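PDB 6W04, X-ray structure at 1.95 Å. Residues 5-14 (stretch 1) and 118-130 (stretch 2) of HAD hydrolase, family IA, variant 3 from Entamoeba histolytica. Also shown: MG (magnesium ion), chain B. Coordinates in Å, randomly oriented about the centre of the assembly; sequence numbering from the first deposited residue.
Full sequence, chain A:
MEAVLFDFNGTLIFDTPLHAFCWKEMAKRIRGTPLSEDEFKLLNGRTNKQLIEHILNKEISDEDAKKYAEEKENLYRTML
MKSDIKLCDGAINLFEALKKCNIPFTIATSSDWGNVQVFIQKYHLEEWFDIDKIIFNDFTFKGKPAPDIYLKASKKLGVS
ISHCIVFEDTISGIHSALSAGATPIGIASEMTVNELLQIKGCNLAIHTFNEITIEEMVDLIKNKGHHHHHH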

ATOM      1  N   LEU A   5       9.126   6.221   3.911  1.00 34.13           N
ATOM      2  CA  LEU A   5       7.987   6.282   2.998  1.00 33.57           C
ATOM      3  C   LEU A   5       7.117   5.069   3.288  1.00 35.89           C
ATOM      4  O   LEU A   5       7.556   3.933   3.079  1.00 33.47           O
ATOM      5  N   PHE A   6       5.907   5.297   3.810  1.00 30.09           N
ATOM      6  CA  PHE A   6       4.984   4.201   4.109  1.00 34.52           C
ATOM      7  C   PHE A   6       4.011   3.946   2.958  1.00 30.78           C
ATOM      8  O   PHE A   6       3.252   4.844   2.564  1.00 29.35           O
ATOM      9  N   ASP A   7       3.959   2.700   2.498  1.00 27.57           N
ATOM     10  CA  ASP A   7       2.783   2.241   1.758  1.00 29.04           C
ATOM     11  C   ASP A   7       1.596   2.203   2.702  1.00 32.35           C
ATOM     12  O   ASP A   7       1.763   2.120   3.919  1.00 30.73           O
ATOM     13  N   PHE A   8       0.377   2.252   2.162  1.00 28.02           N
ATOM     14  CA  PHE A   8      -0.783   2.279   3.048  1.00 27.79           C
ATOM     15  C   PHE A   8      -1.521   0.944   3.077  1.00 29.84           C
ATOM     16  O   PHE A   8      -1.479   0.251   4.101  1.00 28.61           O
ATOM     17  N   ASN A   9      -2.184   0.545   1.983  1.00 29.57           N
ATOM     18  CA  ASN A   9      -2.968  -0.689   1.972  1.00 27.50           C
ATOM     19  C   ASN A   9      -2.077  -1.911   2.154  1.00 28.73           C
ATOM     20  O   ASN A   9      -1.119  -2.112   1.406  1.00 29.86           O
ATOM     21  N   GLY A  10      -2.412  -2.743   3.136  1.00 31.24           N
ATOM     22  CA  GLY A  10      -1.644  -3.945   3.415  1.00 30.89           C
ATOM     23  C   GLY A  10      -0.408  -3.701   4.248  1.00 35.61           C
ATOM     24  O   GLY A  10       0.204  -4.661   4.712  1.00 32.47           O
ATOM     25  N   THR A  11      -0.052  -2.443   4.475  1.00 33.98           N
ATOM     26  CA  THR A  11       1.139  -2.063   5.221  1.00 33.52           C
ATOM     27  C   THR A  11       0.770  -1.309   6.494  1.00 31.72           C
ATOM     28  O   THR A  11       1.108  -1.763   7.593  1.00 31.85           O
ATOM     29  N   LEU A  12       0.076  -0.169   6.381  1.00 29.51           N
ATOM     30  CA  LEU A  12      -0.385   0.554   7.564  1.00 30.69           C
ATOM     31  C   LEU A  12      -1.735   0.066   8.070  1.00 33.15           C
ATOM     32  O   LEU A  12      -2.026   0.214   9.267  1.00 32.58           O
ATOM     33  N   ILE A  13      -2.575  -0.498   7.203  1.00 30.41           N
ATOM     34  CA  ILE A  13      -3.776  -1.210   7.632  1.00 31.30           C
ATOM     35  C   ILE A  13      -3.804  -2.577   6.951  1.00 35.06           C
ATOM     36  O   ILE A  13      -3.396  -2.710   5.797  1.00 26.39           O
ATOM     37  N   PHE A  14      -4.262  -3.604   7.670  1.00 26.70           N
ATOM     38  CA  PHE A  14      -4.289  -4.954   7.095  1.00 27.92           C
ATOM     39  C   PHE A  14      -5.673  -5.154   6.477  1.00 24.81           C
ATOM     40  O   PHE A  14      -6.548  -5.808   7.036  1.00 30.42           O
ATOM     41  N   VAL A 118     -11.265   8.556   2.473  1.00 27.30           N
ATOM     42  CA  VAL A 118     -11.752   7.725   3.570  1.00 24.63           C
ATOM     43  C   VAL A 118     -10.632   7.453   4.570  1.00 23.07           C
ATOM     44  O   VAL A 118     -10.842   7.539   5.791  1.00 28.35           O
ATOM     45  N   PHE A 119      -9.422   7.140   4.073  1.00 25.57           N
ATOM     46  CA  PHE A 119      -8.281   6.885   4.955  1.00 29.44           C
ATOM     47  C   PHE A 119      -8.033   8.059   5.893  1.00 28.81           C
ATOM     48  O   PHE A 119      -7.866   7.869   7.106  1.00 28.87           O
ATOM     49  N   ILE A 120      -7.968   9.279   5.340  1.00 28.59           N
ATOM     50  CA  ILE A 120      -7.727  10.476   6.150  1.00 28.04           C
ATOM     51  C   ILE A 120      -8.846  10.664   7.159  1.00 32.72           C
ATOM     52  O   ILE A 120      -8.606  10.916   8.342  1.00 29.32           O
ATOM     53  N   GLN A 121     -10.092  10.554   6.696  1.00 30.23           N
ATOM     54  CA  GLN A 121     -11.249  10.719   7.560  1.00 31.11           C
ATOM     55  C   GLN A 121     -11.239   9.702   8.702  1.00 33.11           C
ATOM     56  O   GLN A 121     -11.375  10.060   9.879  1.00 30.86           O
ATOM     57  N   LYS A 122     -11.076   8.422   8.367  1.00 26.63           N
ATOM     58  CA  LYS A 122     -11.232   7.356   9.360  1.00 26.43           C
ATOM     59  C   LYS A 122     -10.049   7.314  10.323  1.00 29.04           C
ATOM     60  O   LYS A 122     -10.223   7.073  11.520  1.00 28.64           O
ATOM     61  N   TYR A 123      -8.840   7.540   9.830  1.00 25.55           N
ATOM     62  CA  TYR A 123      -7.667   7.355  10.664  1.00 32.11           C
ATOM     63  C   TYR A 123      -7.070   8.653  11.191  1.00 35.49           C
ATOM     64  O   TYR A 123      -6.042   8.603  11.874  1.00 33.48           O
ATOM     65  N   HIS A 124      -7.697   9.803  10.934  1.00 29.46           N
ATOM     66  CA  HIS A 124      -7.214  11.086  11.479  1.00 28.78           C
ATOM     67  C   HIS A 124      -5.770  11.342  11.071  1.00 27.62           C
ATOM     68  O   HIS A 124      -4.953  11.818  11.859  1.00 32.68           O
ATOM     69  N   LEU A 125      -5.458  11.026   9.816  1.00 26.26           N
ATOM     70  CA  LEU A 125      -4.078  11.059   9.354  1.00 33.94           C
ATOM     71  C   LEU A 125      -3.442  12.435   9.467  1.00 28.27           C
ATOM     72  O   LEU A 125      -2.214  12.525   9.566  1.00 41.01           O
ATOM     73  N   GLU A 126      -4.234  13.508   9.478  1.00 27.99           N
ATOM     74  CA  GLU A 126      -3.655  14.833   9.665  1.00 33.17           C
ATOM     75  C   GLU A 126      -2.977  14.986  11.028  1.00 40.93           C
ATOM     76  O   GLU A 126      -2.239  15.957  11.229  1.00 33.29           O
ATOM     77  N   GLU A 127      -3.202  14.060  11.968  1.00 31.77           N
ATOM     78  CA  GLU A 127      -2.484  14.128  13.243  1.00 36.58           C
ATOM     79  C   GLU A 127      -0.977  13.986  13.038  1.00 36.46           C
ATOM     80  O   GLU A 127      -0.193  14.591  13.772  1.00 39.35           O
ATOM     81  N   TRP A 128      -0.557  13.194  12.035  1.00 34.97           N
ATOM     82  CA  TRP A 128       0.854  12.876  11.833  1.00 44.02           C
ATOM     83  C   TRP A 128       1.389  13.239  10.464  1.00 43.89           C
ATOM     84  O   TRP A 128       2.615  13.318  10.312  1.00 42.32           O
ATOM     85  N   PHE A 129       0.519  13.484   9.482  1.00 34.44           N
ATOM     86  CA  PHE A 129       0.896  13.690   8.089  1.00 35.72           C
ATOM     87  C   PHE A 129       0.396  15.033   7.587  1.00 40.53           C
ATOM     88  O   PHE A 129      -0.764  15.400   7.820  1.00 32.86           O
ATOM     89  N   ASP A 130       1.255  15.743   6.864  1.00 40.47           N
ATOM     90  CA  ASP A 130       0.813  16.848   6.026  1.00 33.46           C
ATOM     91  C   ASP A 130       0.026  16.250   4.867  1.00 42.13           C
ATOM     92  O   ASP A 130       0.609  15.548   4.031  1.00 35.31           O
TER

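This is a small, apolar and largely aromatic contact between stretch 1, from strand residue Phe 6 to Ile 13 in the loop, and the last turns of a helix that ends at Tyr 123, with the residues after it. Phe 8 is at its centre. Its side chain (chi1 t) points toward stretch 2, and its ring forms an offset stack with Phe 119 (chi1 m), centroids 4.4 Å apart and planes at 25°. Phe 8 CE2 lies over one face of the Phe 119 ring, 3.4 Å from Phe 119 CG. Tyr 123 CD2 lies at the edge of the Phe 8 ring, 3.9 Å from Phe 8 CZ. Leu 125 CD1 is 4.2 Å from Phe 8 CE1. Tyr 123 and Leu 125 are both m at chi1. Ile 13 (chi1 p, chi2 t) places CG2 over the face of the Tyr 123 ring in a CH-pi contact, 3.7 Å from Tyr 123 CZ. Phe 6 and Phe 129, both m, touch loosely (Phe 6 CD2 to Phe 129 CZ, 4.5 Å). Asn 9 points sideways, but its end approaches Phe 119 (Asn 9 ND2 to Phe 119 CZ, 3.3 Å). No hydrogen bond crosses here; Asn 9 ND2 and OD1 find their partners elsewhere in the structure. Asp 7 OD2 and Asn 9 O each bind MG at 2.1 Å, alongside two waters and ligands elsewhere in the structure.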

ATOM      1  CB  LEU A   5       8.461   6.305   1.541  1.00 35.16           C
ATOM      2  CG  LEU A   5       9.636   7.269   1.296  1.00 41.85           C
ATOM      3  CD1 LEU A   5      10.142   7.204  -0.161  1.00 37.78           C
ATOM      4  CD2 LEU A   5       9.242   8.708   1.702  1.00 40.77           C
ATOM      5  CB  PHE A   6       4.135   4.491   5.347  1.00 33.01           C
ATOM      6  CG  PHE A   6       4.910   4.667   6.634  1.00 28.40           C
ATOM      7  CD1 PHE A   6       5.129   3.584   7.472  1.00 31.92           C
ATOM      8  CD2 PHE A   6       5.310   5.929   7.049  1.00 33.67           C
ATOM      9  CE1 PHE A   6       5.795   3.744   8.697  1.00 34.85           C
ATOM     10  CE2 PHE A   6       5.998   6.099   8.260  1.00 39.32           C
ATOM     11  CZ  PHE A   6       6.226   5.013   9.079  1.00 37.25           C
ATOM     12  CB  ASP A   7       3.034   0.851   1.186  1.00 24.95           C
ATOM     13  CG  ASP A   7       1.858   0.308   0.415  1.00 35.70           C
ATOM     14  OD1 ASP A   7       1.302   1.041  -0.431  1.00 31.60           O
ATOM     15  OD2 ASP A   7       1.511  -0.870   0.639  1.00 34.18           O
ATOM     16  CB  PHE A   8      -1.709   3.436   2.705  1.00 28.38           C
ATOM     17  CG  PHE A   8      -2.718   3.699   3.785  1.00 29.55           C
ATOM     18  CD1 PHE A   8      -2.372   4.452   4.899  1.00 30.40           C
ATOM     19  CD2 PHE A   8      -3.971   3.111   3.734  1.00 30.51           C
ATOM     20  CE1 PHE A   8      -3.277   4.662   5.925  1.00 31.88           C
ATOM     21  CE2 PHE A   8      -4.888   3.328   4.747  1.00 33.64           C
ATOM     22  CZ  PHE A   8      -4.536   4.099   5.843  1.00 31.30           C
ATOM     23  CB  ASN A   9      -3.730  -0.801   0.652  1.00 29.11           C
ATOM     24  CG  ASN A   9      -4.606   0.403   0.403  1.00 40.31           C
ATOM     25  OD1 ASN A   9      -4.264   1.301  -0.377  1.00 39.40           O
ATOM     26  ND2 ASN A   9      -5.725   0.455   1.107  1.00 35.80           N
ATOM     27  CB  THR A  11       2.054  -1.214   4.307  1.00 31.33           C
ATOM     28  OG1 THR A  11       2.553  -2.027   3.229  1.00 29.67           O
ATOM     29  CG2 THR A  11       3.233  -0.627   5.087  1.00 28.85           C
ATOM     30  CB  LEU A  12      -0.457   2.060   7.271  1.00 27.00           C
ATOM     31  CG  LEU A  12       0.898   2.775   7.328  1.00 33.58           C
ATOM     32  CD1 LEU A  12       0.782   4.225   6.887  1.00 30.45           C
ATOM     33  CD2 LEU A  12       1.520   2.698   8.756  1.00 29.03           C
ATOM     34  CB  ILE A  13      -5.066  -0.411   7.326  1.00 29.70           C
ATOM     35  CG1 ILE A  13      -5.251  -0.150   5.817  1.00 25.93           C
ATOM     36  CG2 ILE A  13      -5.090   0.916   8.104  1.00 22.19           C
ATOM     37  CD1 ILE A  13      -6.668   0.468   5.492  1.00 29.26           C
ATOM     38  CB  PHE A  14      -3.958  -6.013   8.145  1.00 28.09           C
ATOM     39  CG  PHE A  14      -2.493  -6.048   8.560  1.00 30.84           C
ATOM     40  CD1 PHE A  14      -1.650  -4.965   8.317  1.00 34.46           C
ATOM     41  CD2 PHE A  14      -1.962  -7.179   9.180  1.00 37.55           C
ATOM     42  CE1 PHE A  14      -0.305  -4.991   8.707  1.00 35.61           C
ATOM     43  CE2 PHE A  14      -0.611  -7.216   9.572  1.00 45.44           C
ATOM     44  CZ  PHE A  14       0.216  -6.116   9.334  1.00 40.99           C
ATOM     45  CB  VAL A 118     -12.369   6.426   3.003  1.00 26.35           C
ATOM     46  CG1 VAL A 118     -12.573   5.379   4.093  1.00 23.66           C
ATOM     47  CG2 VAL A 118     -13.709   6.758   2.364  1.00 24.99           C
ATOM     48  CB  PHE A 119      -7.004   6.621   4.150  1.00 25.80           C
ATOM     49  CG  PHE A 119      -7.088   5.480   3.189  1.00 30.85           C
ATOM     50  CD1 PHE A 119      -8.014   4.462   3.346  1.00 23.27           C
ATOM     51  CD2 PHE A 119      -6.189   5.413   2.126  1.00 25.77           C
ATOM     52  CE1 PHE A 119      -8.060   3.416   2.423  1.00 26.67           C
ATOM     53  CE2 PHE A 119      -6.226   4.378   1.217  1.00 30.82           C
ATOM     54  CZ  PHE A 119      -7.157   3.373   1.365  1.00 28.61           C
ATOM     55  CB  ILE A 120      -7.580  11.719   5.249  1.00 30.57           C
ATOM     56  CG1 ILE A 120      -6.343  11.571   4.351  1.00 31.81           C
ATOM     57  CG2 ILE A 120      -7.516  12.998   6.089  1.00 31.97           C
ATOM     58  CD1 ILE A 120      -6.297  12.569   3.183  1.00 36.49           C
ATOM     59  CB  GLN A 121     -12.511  10.570   6.703  1.00 32.11           C
ATOM     60  CG  GLN A 121     -13.695  11.437   7.034  1.00 54.48           C
ATOM     61  CD  GLN A 121     -14.675  11.539   5.850  1.00 62.92           C
ATOM     62  OE1 GLN A 121     -15.549  12.405   5.836  1.00 70.25           O
ATOM     63  NE2 GLN A 121     -14.519  10.652   4.849  1.00 50.98           N
ATOM     64  CB  LYS A 122     -11.387   5.996   8.649  1.00 25.90           C
ATOM     65  CG  LYS A 122     -11.527   4.807   9.613  1.00 28.93           C
ATOM     66  CD  LYS A 122     -11.761   3.477   8.866  1.00 26.28           C
ATOM     67  CE  LYS A 122     -12.016   2.329   9.884  1.00 25.78           C
ATOM     68  NZ  LYS A 122     -13.315   2.502  10.611  1.00 27.90           N
ATOM     69  CB  TYR A 123      -6.616   6.541   9.892  1.00 24.22           C
ATOM     70  CG  TYR A 123      -7.157   5.158   9.580  1.00 28.19           C
ATOM     71  CD1 TYR A 123      -7.370   4.243  10.602  1.00 32.49           C
ATOM     72  CD2 TYR A 123      -7.512   4.788   8.279  1.00 27.03           C
ATOM     73  CE1 TYR A 123      -7.903   2.966  10.343  1.00 27.67           C
ATOM     74  CE2 TYR A 123      -8.065   3.522   8.020  1.00 28.06           C
ATOM     75  CZ  TYR A 123      -8.253   2.620   9.057  1.00 26.78           C
ATOM     76  OH  TYR A 123      -8.764   1.350   8.839  1.00 30.43           O
ATOM     77  CB  HIS A 124      -7.361  11.129  13.001  1.00 34.60           C
ATOM     78  CG  HIS A 124      -8.682  10.620  13.476  1.00 49.41           C
ATOM     79  ND1 HIS A 124      -9.875  11.201  13.103  1.00 50.90           N
ATOM     80  CD2 HIS A 124      -9.003   9.568  14.266  1.00 54.85           C
ATOM     81  CE1 HIS A 124     -10.874  10.541  13.664  1.00 53.85           C
ATOM     82  NE2 HIS A 124     -10.372   9.546  14.374  1.00 53.75           N
ATOM     83  CB  LEU A 125      -4.008  10.554   7.919  1.00 25.72           C
ATOM     84  CG  LEU A 125      -4.251   9.057   7.730  1.00 27.36           C
ATOM     85  CD1 LEU A 125      -4.079   8.739   6.241  1.00 27.73           C
ATOM     86  CD2 LEU A 125      -3.302   8.187   8.606  1.00 33.50           C
ATOM     87  CB  GLU A 126      -4.738  15.903   9.482  1.00 37.33           C
ATOM     88  CG  GLU A 126      -5.673  16.075  10.672  1.00 47.21           C
ATOM     89  CD  GLU A 126      -6.795  15.027  10.776  1.00 55.46           C
ATOM     90  OE1 GLU A 126      -6.912  14.147   9.886  1.00 39.00           O
ATOM     91  OE2 GLU A 126      -7.571  15.101  11.764  1.00 60.14           O
ATOM     92  CB  GLU A 127      -2.983  13.034  14.193  1.00 40.33           C
ATOM     93  CG  GLU A 127      -4.225  13.357  14.987  1.00 56.91           C
ATOM     94  CD  GLU A 127      -3.922  14.202  16.217  1.00 68.88           C
ATOM     95  OE1 GLU A 127      -2.745  14.554  16.429  1.00 79.36           O
ATOM     96  OE2 GLU A 127      -4.865  14.508  16.972  1.00 82.05           O
ATOM     97  CB  TRP A 128       1.113  11.376  12.056  1.00 38.88           C
ATOM     98  CG  TRP A 128       0.476  10.862  13.300  1.00 40.78           C
ATOM     99  CD1 TRP A 128       0.966  10.942  14.568  1.00 45.90           C
ATOM    100  CD2 TRP A 128      -0.777  10.190  13.392  1.00 36.80           C
ATOM    101  NE1 TRP A 128       0.092  10.354  15.450  1.00 43.80           N
ATOM    102  CE2 TRP A 128      -0.989   9.887  14.753  1.00 39.38           C
ATOM    103  CE3 TRP A 128      -1.741   9.808  12.453  1.00 37.68           C
ATOM    104  CZ2 TRP A 128      -2.126   9.219  15.202  1.00 42.06           C
ATOM    105  CZ3 TRP A 128      -2.873   9.148  12.899  1.00 39.90           C
ATOM    106  CH2 TRP A 128      -3.057   8.864  14.266  1.00 33.76           C
ATOM    107  CB  PHE A 129       0.304  12.581   7.204  1.00 29.66           C
ATOM    108  CG  PHE A 129       0.869  11.232   7.499  1.00 33.48           C
ATOM    109  CD1 PHE A 129       2.028  10.805   6.872  1.00 35.24           C
ATOM    110  CD2 PHE A 129       0.269  10.405   8.429  1.00 32.98           C
ATOM    111  CE1 PHE A 129       2.563   9.559   7.139  1.00 36.37           C
ATOM    112  CE2 PHE A 129       0.814   9.153   8.715  1.00 33.65           C
ATOM    113  CZ  PHE A 129       1.961   8.734   8.066  1.00 34.67           C
ATOM    114  CB  ASP A 130       2.021  17.642   5.536  1.00 38.07           C
ATOM    115  CG  ASP A 130       1.643  18.852   4.686  1.00 45.08           C
ATOM    116  OD1 ASP A 130       0.510  18.912   4.150  1.00 49.95           O
ATOM    117  OD2 ASP A 130       2.505  19.748   4.540  1.00 49.53           O
TER
HETATM  118 MG    MG B 301       0.277  -2.303  -0.168  1.00 28.64          MG
HETATM  119  O   HOH W   1       1.732  -2.313  -1.728  1.00 29.29           O
HETATM  120  O   HOH W   2      -0.990  -4.029  -0.695  1.00 30.53           O